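Local atomic coordinates of glutathione S-transferase (Sulfitobacter, PDB entry 4GF0), a protein that binds glutathione and probably transfers it to electrophilic substrates, working as a dimer of two identical subunits. Residues T105-H110 against C170-G175; A111-G116 against A131-T136; E135-C140 against D174-D179. All blocks are in the same frame, centred on the assembly; numbering follows the deposited sequence.

Contact 1 (T105-H110 against C170-G175); sequences TMHVAH and CNWLDG. With GSH (glutathione), chain D.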
loop_
_atom_site.group_PDB
_atom_site.type_symbol
_atom_site.label_atom_id
_atom_site.label_comp_id
_atom_site.label_asym_id
_atom_site.label_seq_id
_atom_site.Cartn_x
_atom_site.Cartn_y
_atom_site.Cartn_z
ATOM N N THR A 105 3.872 5.279 -3.762
ATOM C CA THR A 105 4.585 6.278 -4.556
ATOM C C THR A 105 3.658 7.318 -5.172
ATOM O O THR A 105 3.811 8.513 -4.924
ATOM C CB THR A 105 5.434 5.617 -5.665
ATOM O OG1 THR A 105 6.253 4.595 -5.085
ATOM C CG2 THR A 105 6.338 6.644 -6.336
ATOM N N MET A 106 2.695 6.881 -5.980
ATOM C CA MET A 106 1.913 7.853 -6.734
ATOM C C MET A 106 0.891 8.584 -5.862
ATOM O O MET A 106 0.771 9.810 -5.942
ATOM C CB MET A 106 1.250 7.210 -7.958
ATOM C CG MET A 106 0.737 8.233 -8.974
ATOM S SD MET A 106 0.418 7.434 -10.566
ATOM C CE MET A 106 -0.128 8.803 -11.588
ATOM N N HIS A 107 0.158 7.849 -5.023
ATOM C CA HIS A 107 -0.774 8.504 -4.108
ATOM C C HIS A 107 0.032 9.371 -3.152
ATOM O O HIS A 107 -0.372 10.483 -2.818
ATOM C CB HIS A 107 -1.615 7.481 -3.330
ATOM C CG HIS A 107 -2.758 8.085 -2.564
ATOM N ND1 HIS A 107 -3.738 7.316 -1.979
ATOM C CD2 HIS A 107 -3.070 9.374 -2.291
ATOM C CE1 HIS A 107 -4.611 8.106 -1.372
ATOM N NE2 HIS A 107 -4.233 9.356 -1.549
ATOM N N VAL A 108 1.181 8.860 -2.722
ATOM C CA VAL A 108 2.036 9.597 -1.798
ATOM C C VAL A 108 2.511 10.926 -2.396
ATOM O O VAL A 108 2.518 11.946 -1.700
ATOM C CB VAL A 108 3.229 8.738 -1.316
ATOM C CG1 VAL A 108 4.271 9.598 -0.591
ATOM C CG2 VAL A 108 2.727 7.606 -0.413
ATOM N N ALA A 109 2.885 10.922 -3.677
ATOM C CA ALA A 109 3.252 12.161 -4.363
ATOM C C ALA A 109 2.086 13.145 -4.375
ATOM O O ALA A 109 2.265 14.338 -4.121
ATOM C CB ALA A 109 3.740 11.886 -5.789
ATOM N N HIS A 110 0.892 12.647 -4.672
ATOM C CA HIS A 110 -0.304 13.489 -4.700
ATOM C C HIS A 110 -0.595 14.078 -3.317
ATOM O O HIS A 110 -1.017 15.226 -3.202
ATOM C CB HIS A 110 -1.505 12.677 -5.184
ATOM C CG HIS A 110 -2.815 13.375 -5.027
ATOM N ND1 HIS A 110 -3.245 14.372 -5.875
ATOM C CD2 HIS A 110 -3.817 13.204 -4.118
ATOM C CE1 HIS A 110 -4.441 14.794 -5.498
ATOM N NE2 HIS A 110 -4.804 14.094 -4.431
ATOM N N CYS A 170 -5.266 8.332 -11.545
ATOM C CA CYS A 170 -5.034 9.110 -12.768
ATOM C C CYS A 170 -6.060 10.226 -12.925
ATOM O O CYS A 170 -5.828 11.228 -13.612
ATOM C CB CYS A 170 -5.030 8.202 -13.999
ATOM S SG CYS A 170 -3.563 7.181 -14.096
ATOM N N ASN A 171 -7.195 10.066 -12.267
ATOM C CA ASN A 171 -8.224 11.092 -12.278
ATOM C C ASN A 171 -7.764 12.372 -11.557
ATOM O O ASN A 171 -8.364 13.431 -11.728
ATOM C CB ASN A 171 -9.513 10.546 -11.658
ATOM C CG ASN A 171 -10.733 11.269 -12.140
ATOM O OD1 ASN A 171 -11.014 11.304 -13.339
ATOM N ND2 ASN A 171 -11.478 11.855 -11.208
ATOM N N TRP A 172 -6.699 12.261 -10.761
ATOM C CA TRP A 172 -6.107 13.407 -10.066
ATOM C C TRP A 172 -5.133 14.187 -10.946
ATOM O O TRP A 172 -4.754 15.308 -10.603
ATOM C CB TRP A 172 -5.331 12.949 -8.826
ATOM C CG TRP A 172 -6.158 12.413 -7.713
ATOM C CD1 TRP A 172 -7.435 12.757 -7.398
ATOM C CD2 TRP A 172 -5.751 11.430 -6.755
ATOM N NE1 TRP A 172 -7.856 12.041 -6.295
ATOM C CE2 TRP A 172 -6.839 11.224 -5.882
ATOM C CE3 TRP A 172 -4.573 10.710 -6.550
ATOM C CZ2 TRP A 172 -6.781 10.313 -4.819
ATOM C CZ3 TRP A 172 -4.513 9.811 -5.494
ATOM C CH2 TRP A 172 -5.611 9.619 -4.641
ATOM N N LEU A 173 -4.700 13.597 -12.058
ATOM C CA LEU A 173 -3.570 14.170 -12.815
ATOM C C LEU A 173 -3.819 15.576 -13.352
ATOM O O LEU A 173 -2.974 16.464 -13.174
ATOM C CB LEU A 173 -3.126 13.233 -13.943
ATOM C CG LEU A 173 -2.380 11.967 -13.509
ATOM C CD1 LEU A 173 -2.267 10.988 -14.670
ATOM C CD2 LEU A 173 -0.988 12.316 -12.976
ATOM N N ASP A 174 -4.956 15.789 -14.011
ATOM C CA ASP A 174 -5.268 17.109 -14.565
ATOM C C ASP A 174 -5.269 18.163 -13.461
ATOM O O ASP A 174 -4.659 19.229 -13.605
ATOM C CB ASP A 174 -6.621 17.098 -15.282
ATOM C CG ASP A 174 -6.541 16.519 -16.687
ATOM O OD1 ASP A 174 -5.419 16.312 -17.192
ATOM O OD2 ASP A 174 -7.609 16.293 -17.294
ATOM N N GLY A 175 -5.927 17.833 -12.351
ATOM C CA GLY A 175 -6.005 18.708 -11.196
ATOM C C GLY A 175 -4.656 18.961 -10.549
ATOM O O GLY A 175 -4.456 19.990 -9.894
HETATM N N1 GSH D . -2.899 4.435 2.468
HETATM C CA1 GSH D . -4.291 4.820 2.524
HETATM C C1 GSH D . -5.092 3.972 1.588
HETATM O O11 GSH D . -6.270 3.635 1.887
HETATM O O12 GSH D . -4.600 3.612 0.484
HETATM C CB1 GSH D . -4.449 6.261 2.099
HETATM C CG1 GSH D . -5.804 6.744 2.623
HETATM C CD1 GSH D . -5.896 8.265 2.455
HETATM O OE1 GSH D . -4.944 8.993 2.738
HETATM N N2 GSH D . -7.139 8.839 1.949
HETATM C CA2 GSH D . -7.248 10.269 1.794
HETATM C C2 GSH D . -7.785 10.824 3.087
HETATM O O2 GSH D . -8.529 10.157 3.794
HETATM C CB2 GSH D . -8.180 10.619 0.679
HETATM S SG2 GSH D . -7.474 10.113 -0.880
HETATM N N3 GSH D . -7.420 12.161 3.538
HETATM C CA3 GSH D . -7.979 12.650 4.793
HETATM C C3 GSH D . -6.961 13.438 5.579
HETATM O O31 GSH D . -5.729 13.329 5.317
HETATM O O32 GSH D . -7.341 14.200 6.525
#
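Trp-172 lays its indole against two histidines of helix 89-111, His-107 and His-110, and the three rings form an aromatic cluster in the helical C-terminal domain of the glutathione transferase fold, beside bound glutathione. The two histidines use different geometries. His-110 makes an offset stack: its ring and the six-membered ring of Trp-172 are nearly parallel, with planes at 5° and centroids 4.0 Å apart. CD2 of the indole lies over the centre of the imidazole, and CG of His-110 comes to 3.5 Å from CE3 of Trp-172. His-107 meets the far rim of the same indole obliquely, its plane inclined by 49°, and CH2 of Trp-172 stands over the rim of one His-107 face, 3.4 Å from NE2 of that histidine. Both histidines carry CG anti to the backbone N, which turns the two rings, three residues apart on the helix, to the same indole. Alongside them an apolar contact continues the join: the fully extended chain of Met-106 (chi3 -179°) reaches out until its CE is 3.9 Å from CD2 of Leu-173, the two side chains crossing at about a right angle.

A second shell fixes the cluster. ND1 of His-110 is hydrogen-bonded to Asp-176 OD2, while NE1 of Trp-172 bonds to the carbonyl O of Gly-11, tying the indole to a loop of the thioredoxin-like domain. On the other segment, a type I turn from Cys-170 to Leu-173, closed by the bond from Leu-173 N to Cys-170 O, presents Trp-172 and Leu-173 to the helix. The cluster finally borders the ligand through the rim of His-107, where NE2 lies 3.4 Å from SG2 of glutathione, the sulfur sitting at the ring edge and near its plane.

Contact 2 (A111-G116 against A131-T136); sequences AHKMRG and AQVPET. With GSH (glutathione), chain D.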
loop_
_atom_site.group_PDB
_atom_site.type_symbol
_atom_site.label_atom_id
_atom_site.label_comp_id
_atom_site.label_asym_id
_atom_site.label_seq_id
_atom_site.Cartn_x
_atom_site.Cartn_y
_atom_site.Cartn_z
ATOM N N ALA A 111 -0.350 13.284 -2.278
ATOM C CA ALA A 111 -0.685 13.660 -0.904
ATOM C C ALA A 111 0.132 14.846 -0.426
ATOM O O ALA A 111 -0.272 15.551 0.500
ATOM C CB ALA A 111 -0.488 12.476 0.035
ATOM N N HIS A 112 1.275 15.074 -1.061
ATOM C CA HIS A 112 2.121 16.204 -0.683
ATOM C C HIS A 112 1.547 17.550 -1.122
ATOM O O HIS A 112 2.061 18.607 -0.736
ATOM C CB HIS A 112 3.551 16.020 -1.204
ATOM C CG HIS A 112 4.354 15.051 -0.407
ATOM N ND1 HIS A 112 4.154 13.679 -0.455
ATOM C CD2 HIS A 112 5.342 15.246 0.498
ATOM C CE1 HIS A 112 4.997 13.085 0.363
ATOM N NE2 HIS A 112 5.734 14.015 0.954
ATOM N N LYS A 113 0.487 17.523 -1.921
ATOM C CA LYS A 113 -0.141 18.768 -2.353
ATOM C C LYS A 113 -0.897 19.447 -1.216
ATOM O O LYS A 113 -0.724 20.649 -0.982
ATOM C CB LYS A 113 -1.084 18.537 -3.541
ATOM C CG LYS A 113 -1.648 19.835 -4.115
ATOM C CD LYS A 113 -2.309 19.627 -5.473
ATOM C CE LYS A 113 -3.693 19.031 -5.353
ATOM N NZ LYS A 113 -4.374 18.976 -6.685
ATOM N N MET A 114 -1.733 18.678 -0.521
ATOM C CA MET A 114 -2.613 19.214 0.515
ATOM C C MET A 114 -2.326 18.715 1.931
ATOM O O MET A 114 -2.800 19.308 2.901
ATOM C CB MET A 114 -4.075 18.895 0.182
ATOM C CG MET A 114 -4.602 19.541 -1.086
ATOM S SD MET A 114 -4.517 21.345 -1.025
ATOM C CE MET A 114 -5.804 21.787 -2.195
ATOM N N ARG A 115 -1.584 17.617 2.052
ATOM C CA ARG A 115 -1.334 17.017 3.363
ATOM C C ARG A 115 0.141 17.077 3.739
ATOM O O ARG A 115 0.657 16.172 4.396
ATOM C CB ARG A 115 -1.814 15.559 3.409
ATOM C CG ARG A 115 -3.192 15.337 2.827
ATOM C CD ARG A 115 -4.263 16.059 3.611
ATOM N NE ARG A 115 -5.585 15.827 3.031
ATOM C CZ ARG A 115 -6.691 16.460 3.402
ATOM N NH1 ARG A 115 -6.644 17.377 4.356
ATOM N NH2 ARG A 115 -7.849 16.173 2.816
ATOM N N GLY A 116 0.810 18.148 3.326
ATOM C CA GLY A 116 2.206 18.354 3.670
ATOM C C GLY A 116 2.459 18.313 5.166
ATOM O O GLY A 116 3.548 17.939 5.605
ATOM N N ALA A 131 4.593 22.846 -4.682
ATOM C CA ALA A 131 5.098 23.268 -5.989
ATOM C C ALA A 131 5.687 22.118 -6.811
ATOM O O ALA A 131 5.762 22.204 -8.040
ATOM C CB ALA A 131 6.119 24.393 -5.829
ATOM N N GLN A 132 6.102 21.044 -6.141
ATOM C CA GLN A 132 6.750 19.930 -6.824
ATOM C C GLN A 132 5.758 18.912 -7.376
ATOM O O GLN A 132 6.137 18.066 -8.183
ATOM C CB GLN A 132 7.729 19.201 -5.898
ATOM C CG GLN A 132 8.700 20.098 -5.161
ATOM C CD GLN A 132 9.359 21.123 -6.059
ATOM O OE1 GLN A 132 9.759 20.824 -7.187
ATOM N NE2 GLN A 132 9.474 22.350 -5.560
ATOM N N VAL A 133 4.503 18.995 -6.944
ATOM C CA VAL A 133 3.491 17.992 -7.310
ATOM C C VAL A 133 3.268 17.801 -8.823
ATOM O O VAL A 133 3.113 16.664 -9.279
ATOM C CB VAL A 133 2.144 18.227 -6.566
ATOM C CG1 VAL A 133 1.068 17.240 -7.030
ATOM C CG2 VAL A 133 2.342 18.081 -5.064
ATOM N N PRO A 134 3.238 18.897 -9.609
ATOM C CA PRO A 134 3.093 18.650 -11.050
ATOM C C PRO A 134 4.262 17.844 -11.602
ATOM O O PRO A 134 4.079 17.018 -12.498
ATOM C CB PRO A 134 3.083 20.058 -11.644
ATOM C CG PRO A 134 2.507 20.900 -10.562
ATOM C CD PRO A 134 3.075 20.328 -9.289
ATOM N N GLU A 135 5.450 18.052 -11.051
ATOM C CA GLU A 135 6.613 17.307 -11.517
ATOM C C GLU A 135 6.678 15.871 -10.993
ATOM O O GLU A 135 7.009 14.958 -11.749
ATOM C CB GLU A 135 7.901 18.073 -11.222
ATOM C CG GLU A 135 7.992 19.356 -12.040
ATOM C CD GLU A 135 9.194 20.194 -11.684
ATOM O OE1 GLU A 135 10.269 19.612 -11.425
ATOM O OE2 GLU A 135 9.061 21.438 -11.660
ATOM N N THR A 136 6.352 15.657 -9.719
ATOM C CA THR A 136 6.374 14.303 -9.169
ATOM C C THR A 136 5.264 13.434 -9.765
ATOM O O THR A 136 5.469 12.248 -10.017
ATOM C CB THR A 136 6.284 14.277 -7.627
ATOM O OG1 THR A 136 5.058 14.886 -7.204
ATOM C CG2 THR A 136 7.461 15.011 -7.014
HETATM N N1 GSH D . -2.899 4.435 2.468
HETATM C CA1 GSH D . -4.291 4.820 2.524
HETATM C C1 GSH D . -5.092 3.972 1.588
HETATM O O11 GSH D . -6.270 3.635 1.887
HETATM O O12 GSH D . -4.600 3.612 0.484
HETATM C CB1 GSH D . -4.449 6.261 2.099
HETATM C CG1 GSH D . -5.804 6.744 2.623
HETATM C CD1 GSH D . -5.896 8.265 2.455
HETATM O OE1 GSH D . -4.944 8.993 2.738
HETATM N N2 GSH D . -7.139 8.839 1.949
HETATM C CA2 GSH D . -7.248 10.269 1.794
HETATM C C2 GSH D . -7.785 10.824 3.087
HETATM O O2 GSH D . -8.529 10.157 3.794
HETATM C CB2 GSH D . -8.180 10.619 0.679
HETATM S SG2 GSH D . -7.474 10.113 -0.880
HETATM N N3 GSH D . -7.420 12.161 3.538
HETATM C CA3 GSH D . -7.979 12.650 4.793
HETATM C C3 GSH D . -6.961 13.438 5.579
HETATM O O31 GSH D . -5.729 13.329 5.317
HETATM O O32 GSH D . -7.341 14.200 6.525
#
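Arg-115 turns one face of its guanidinium to the glycine carboxylate of glutathione, while two residues back along the same loop Lys-113 meets Val-133 of helix 123-148. Carbon C3 of the ligand sits over the centre of the guanidinium, 3.7 Å from Arg-115 CZ, and ligand atom O31 comes to 3.4 Å from Arg-115 NE. The carboxylate thus lies above the guanidinium plane, where the opposite charges probably attract. A bend at chi2 (-64°) brings the arginine chain round to the ligand, with CD also touching O31 at 3.5 Å. An alanine here would take away this positive face and is likely to leave the glycine carboxylate of glutathione without the positive charge that lies against it. The other flat group, the His-112 ring, stacks with Trp-119 of its own chain and with Trp-119 of the second subunit; its NE2 is hydrogen-bonded to NE2 of His-112 of that subunit, while its ND1 bonds to the carbonyl O of Val-108.

The join between the two segments is small and apolar. A single methyl, CG2 of Val-133, presses on the backbone of Lys-113, 3.7 Å from its N, and lies 3.8 Å from its CB. Beyond CB the lysine leaves the valine: its chain bends at chi3 (79°) and carries NZ to a salt bridge with Asp-176. The loop that links helices 89-111 and 123-148 is here packed back on the second of them, and serves both the dimer interface and the glutathione site of the glutathione transferase fold.

Contact 3 (E135-C140 against D174-D179); sequences ETMAAC and DGDGVD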
loop_
_atom_site.group_PDB
_atom_site.type_symbol
_atom_site.label_atom_id
_atom_site.label_comp_id
_atom_site.label_asym_id
_atom_site.label_seq_id
_atom_site.Cartn_x
_atom_site.Cartn_y
_atom_site.Cartn_z
ATOM N N GLU A 135 5.450 18.052 -11.051
ATOM C CA GLU A 135 6.613 17.307 -11.517
ATOM C C GLU A 135 6.678 15.871 -10.993
ATOM O O GLU A 135 7.009 14.958 -11.749
ATOM C CB GLU A 135 7.901 18.073 -11.222
ATOM C CG GLU A 135 7.992 19.356 -12.040
ATOM C CD GLU A 135 9.194 20.194 -11.684
ATOM O OE1 GLU A 135 10.269 19.612 -11.425
ATOM O OE2 GLU A 135 9.061 21.438 -11.660
ATOM N N THR A 136 6.352 15.657 -9.719
ATOM C CA THR A 136 6.374 14.303 -9.169
ATOM C C THR A 136 5.264 13.434 -9.765
ATOM O O THR A 136 5.469 12.248 -10.017
ATOM C CB THR A 136 6.284 14.277 -7.627
ATOM O OG1 THR A 136 5.058 14.886 -7.204
ATOM C CG2 THR A 136 7.461 15.011 -7.014
ATOM N N MET A 137 4.090 14.018 -9.982
ATOM C CA MET A 137 2.984 13.272 -10.585
ATOM C C MET A 137 3.240 12.968 -12.059
ATOM O O MET A 137 2.833 11.920 -12.559
ATOM C CB MET A 137 1.648 14.009 -10.415
ATOM C CG MET A 137 1.131 14.027 -8.978
ATOM S SD MET A 137 0.732 12.398 -8.289
ATOM C CE MET A 137 -0.798 12.036 -9.137
ATOM N N ALA A 138 3.922 13.877 -12.753
ATOM C CA ALA A 138 4.264 13.633 -14.149
ATOM C C ALA A 138 5.250 12.471 -14.229
ATOM O O ALA A 138 5.155 11.619 -15.123
ATOM C CB ALA A 138 4.864 14.873 -14.784
ATOM N N ALA A 139 6.188 12.428 -13.287
ATOM C CA ALA A 139 7.177 11.356 -13.262
ATOM C C ALA A 139 6.486 10.032 -12.967
ATOM O O ALA A 139 6.836 8.993 -13.539
ATOM C CB ALA A 139 8.286 11.645 -12.231
ATOM N N CYS A 140 5.486 10.066 -12.090
ATOM C CA CYS A 140 4.708 8.867 -11.808
ATOM C C CYS A 140 3.929 8.442 -13.045
ATOM O O CYS A 140 3.879 7.252 -13.377
ATOM C CB CYS A 140 3.761 9.097 -10.629
ATOM S SG CYS A 140 4.623 9.123 -9.033
ATOM N N ASP A 174 -4.956 15.789 -14.011
ATOM C CA ASP A 174 -5.268 17.109 -14.565
ATOM C C ASP A 174 -5.269 18.163 -13.461
ATOM O O ASP A 174 -4.659 19.229 -13.605
ATOM C CB ASP A 174 -6.621 17.098 -15.282
ATOM C CG ASP A 174 -6.541 16.519 -16.687
ATOM O OD1 ASP A 174 -5.419 16.312 -17.192
ATOM O OD2 ASP A 174 -7.609 16.293 -17.294
ATOM N N GLY A 175 -5.927 17.833 -12.351
ATOM C CA GLY A 175 -6.005 18.708 -11.196
ATOM C C GLY A 175 -4.656 18.961 -10.549
ATOM O O GLY A 175 -4.456 19.990 -9.894
ATOM N N ASP A 176 -3.725 18.025 -10.726
ATOM C CA ASP A 176 -2.387 18.180 -10.169
ATOM C C ASP A 176 -1.434 18.863 -11.146
ATOM O O ASP A 176 -0.252 19.016 -10.851
ATOM C CB ASP A 176 -1.807 16.825 -9.714
ATOM C CG ASP A 176 -2.444 16.310 -8.430
ATOM O OD1 ASP A 176 -3.236 17.053 -7.811
ATOM O OD2 ASP A 176 -2.149 15.161 -8.030
ATOM N N GLY A 177 -1.944 19.264 -12.307
ATOM C CA GLY A 177 -1.139 19.979 -13.281
ATOM C C GLY A 177 -0.432 19.111 -14.311
ATOM O O GLY A 177 0.567 19.541 -14.903
ATOM N N VAL A 178 -0.947 17.900 -14.533
ATOM C CA VAL A 178 -0.398 16.975 -15.527
ATOM C C VAL A 178 -1.450 16.676 -16.598
ATOM O O VAL A 178 -2.581 16.314 -16.270
ATOM C CB VAL A 178 0.023 15.639 -14.874
ATOM C CG1 VAL A 178 0.636 14.698 -15.916
ATOM C CG2 VAL A 178 1.008 15.878 -13.734
ATOM N N ASP A 179 -1.089 16.832 -17.870
ATOM C CA ASP A 179 -2.023 16.532 -18.959
ATOM C C ASP A 179 -2.081 15.027 -19.187
ATOM O O ASP A 179 -1.104 14.444 -19.648
ATOM C CB ASP A 179 -1.575 17.207 -20.261
ATOM C CG ASP A 179 -1.948 18.676 -20.330
ATOM O OD1 ASP A 179 -3.067 19.025 -19.903
ATOM O OD2 ASP A 179 -1.121 19.478 -20.824
#
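Met-137 and Asp-176 cross obliquely, and the methionine curls about one oxygen of the carboxylate. All three of its torsions are bent the same way (chi1 -70°, chi2 -64°, with chi3 close to these), so the chain coils, and its CG and its CE each come to 3.6 Å from OD2 of Asp-176. SD lies a little farther off, 4.0 Å from that same OD2. These are C-H groups set against a carboxylate oxygen, a packing contact and not a bond.

The second pairing sets a valine methyl against the helix backbone and the CB atoms of Met-137 and Ala-138. Val-178 points at the helix with CG2 set beside its own backbone N, and this methyl rests near the peptide that joins Met-137 to Ala-138: it is 3.7 Å from the N of Ala-138, 3.9 Å from CB of Met-137 and 4.1 Å from CB of Ala-138. The small side chain of Ala-138 is consistent with the close approach of the backbones, whose CA atoms at Ala-138 and Val-178 are 5.9 Å apart. Helix 123-148 is here packed against the loop that follows helix 162-170, both within the C-terminal helical domain.

The loop takes its shape from a type I turn from Asp-174 to Gly-177, closed by the bond from Gly-177 N to Asp-174 O. Gly-177 has a positive phi (91°), at which a CB would run into the carbonyl O of Asp-176. The carboxylate of Asp-176 is buried, but OD1 is in a salt bridge with Lys-113 and OD2 is hydrogen-bonded to His-110. With two such partners the acid is probably ionised, and Met-137 supplies a polarisable but uncharged wall to the oxygen that His-110 grips.

All three contacts are mainly buried and sit on one side of the chain's centre, yet their chemistry differs. Contact 1, at about 10 Å from that centre, is the deepest and is built from aromatic rings; contacts 2 and 3, at about 17 and 16 Å, each set a valine methyl on backbone, and contact 3 adds a methionine against a buried carboxylate. Contacts 2 and 3 share helix 123-148 through Glu-135 and Thr-136, whereas contacts 1 and 3 share the loop at Asp-174 and Gly-175. Asp-176 of contact 3 binds the three together, reaching one side chain in each of the others. Contacts 1 and 2 both touch glutathione, at its sulfur and its glycine end.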